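Local coordinates for DNA repair protein rad60 (Schizosaccharomyces pombe, PDB 3GOE) that promotes repair of DNA double-strand breaks by recombination between sister chromatids, mimicking SUMO through its SUMO-like domain, at the calcium ion site. Numbering follows the deposited sequence.

The calcium ion site. Residues 16-21, 39. With CA (calcium ion), chain B.
Between strand 9-16 and strand 22-27 of the SUMO-like domain, the chain turns back on itself and curls its oxygens round a calcium ion. Ser16, the last residue of the first strand, turns its backbone carbonyl O to the metal at 2.3 Å. The chain then swings out through Ser17 and the poorly ordered Lys18, and returns at Ser19, whose carbonyl O makes a longer bond of 2.7 Å to the calcium. Asp21 supplies a side-chain ligand: its CG stands beside the backbone N and anti to the carbonyl carbon (chi1 -64°), which brings carboxylate oxygen OD1 within 2.3 Å of the ion, while OD2 points away. Two modelled waters make up a rough square pyramid, though one is placed implausibly near the ion and carries no weight; further ligands may be unseen. OD1 is shared: the backbone N of Ser16 donates to it at 2.9 Å in a nearly straight bond, arriving from above the carboxylate plane, so OD1 bridges the metal and the Ser16 backbone and fastens the two ends of the turn together. Behind the ion, hydroxyls hold the loop in shape. OG of Ser16, anti to its backbone N (chi1 -179°), hydrogen-bonds with OG of Ser19 at 2.7 Å. Ser19 OG in turn lies at the edge of the Tyr39 ring, in its plane, hydrogen-bonded to the Tyr39 phenol OH at 2.6 Å. That OH donates to the carbonyl O of Glu20 from above the carbonyl plane, again at 2.6 Å. Tyr39 belongs to helix 32-43, so this second shell links the hairpin turn to the helix of the ubiquitin-like fold. The calcium may come from crystallisation; it is cradled in the bend, on the face turned away from Tyr39.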
loop_
_atom_site.group_PDB
_atom_site.type_symbol
_atom_site.label_atom_id
_atom_site.label_comp_id
_atom_site.label_asym_id
_atom_site.label_seq_id
_atom_site.Cartn_x
_atom_site.Cartn_y
_atom_site.Cartn_z
ATOM N N SER A 16 1.883 -7.993 7.912
ATOM C CA SER A 16 3.139 -7.625 8.511
ATOM C C SER A 16 3.550 -8.669 9.558
ATOM O O SER A 16 2.703 -8.986 10.416
ATOM C CB SER A 16 3.034 -6.263 9.154
ATOM O OG SER A 16 4.325 -5.973 9.703
ATOM N N SER A 17 4.762 -9.176 9.500
ATOM C CA SER A 17 5.167 -10.186 10.472
ATOM C C SER A 17 5.491 -9.565 11.815
ATOM O O SER A 17 5.483 -10.259 12.849
ATOM C CB SER A 17 6.369 -10.951 9.859
ATOM O OG SER A 17 7.527 -10.169 9.967
ATOM N N LYS A 18 5.792 -8.270 11.875
ATOM C CA LYS A 18 6.149 -7.578 13.080
ATOM C C LYS A 18 5.144 -6.523 13.502
ATOM O O LYS A 18 5.387 -5.772 14.436
ATOM C CB LYS A 18 7.503 -6.912 12.910
ATOM C CG LYS A 18 8.725 -7.779 12.725
ATOM C CD LYS A 18 9.977 -6.918 12.771
ATOM C CE LYS A 18 11.251 -7.700 12.650
ATOM N NZ LYS A 18 12.454 -6.800 12.638
ATOM N N SER A 19 4.024 -6.366 12.830
ATOM C CA SER A 19 3.037 -5.355 13.241
ATOM C C SER A 19 1.648 -5.828 12.756
ATOM O O SER A 19 1.520 -6.871 12.147
ATOM C CB SER A 19 3.379 -3.963 12.744
ATOM O OG SER A 19 3.540 -3.897 11.324
ATOM N N GLU A 20 0.650 -5.017 13.115
ATOM C CA GLU A 20 -0.767 -5.354 12.901
ATOM C C GLU A 20 -1.061 -5.397 11.418
ATOM O O GLU A 20 -0.748 -4.475 10.680
ATOM C CB GLU A 20 -1.727 -4.357 13.557
ATOM C CG GLU A 20 -3.241 -4.581 13.387
ATOM C CD GLU A 20 -4.182 -3.518 13.921
ATOM O OE1 GLU A 20 -3.708 -2.420 14.335
ATOM O OE2 GLU A 20 -5.454 -3.649 14.028
ATOM N N ASP A 21 -1.664 -6.476 10.977
ATOM C CA ASP A 21 -2.095 -6.546 9.600
ATOM C C ASP A 21 -3.211 -5.545 9.448
ATOM O O ASP A 21 -3.838 -5.210 10.473
ATOM C CB ASP A 21 -2.575 -7.961 9.284
ATOM C CG ASP A 21 -1.511 -9.018 9.374
ATOM O OD1 ASP A 21 -0.328 -8.736 9.623
ATOM O OD2 ASP A 21 -1.937 -10.170 9.191
ATOM N N TYR A 39 -0.724 3.413 6.349
ATOM C CA TYR A 39 -0.629 2.213 7.160
ATOM C C TYR A 39 -0.111 2.551 8.566
ATOM O O TYR A 39 -0.657 2.124 9.581
ATOM C CB TYR A 39 0.280 1.172 6.463
ATOM C CG TYR A 39 0.572 0.009 7.373
ATOM C CD1 TYR A 39 -0.356 -1.013 7.564
ATOM C CD2 TYR A 39 1.779 -0.071 8.040
ATOM C CE1 TYR A 39 -0.073 -2.080 8.415
ATOM C CE2 TYR A 39 2.017 -1.123 8.903
ATOM C CZ TYR A 39 1.108 -2.126 9.090
ATOM O OH TYR A 39 1.387 -3.141 9.982
HETATM CA CA CA B . 0.765 -9.348 11.582
HETATM O O HOH W 1 1.639 -9.454 13.555
HETATM O O HOH W 2 0.941 -10.910 10.758
#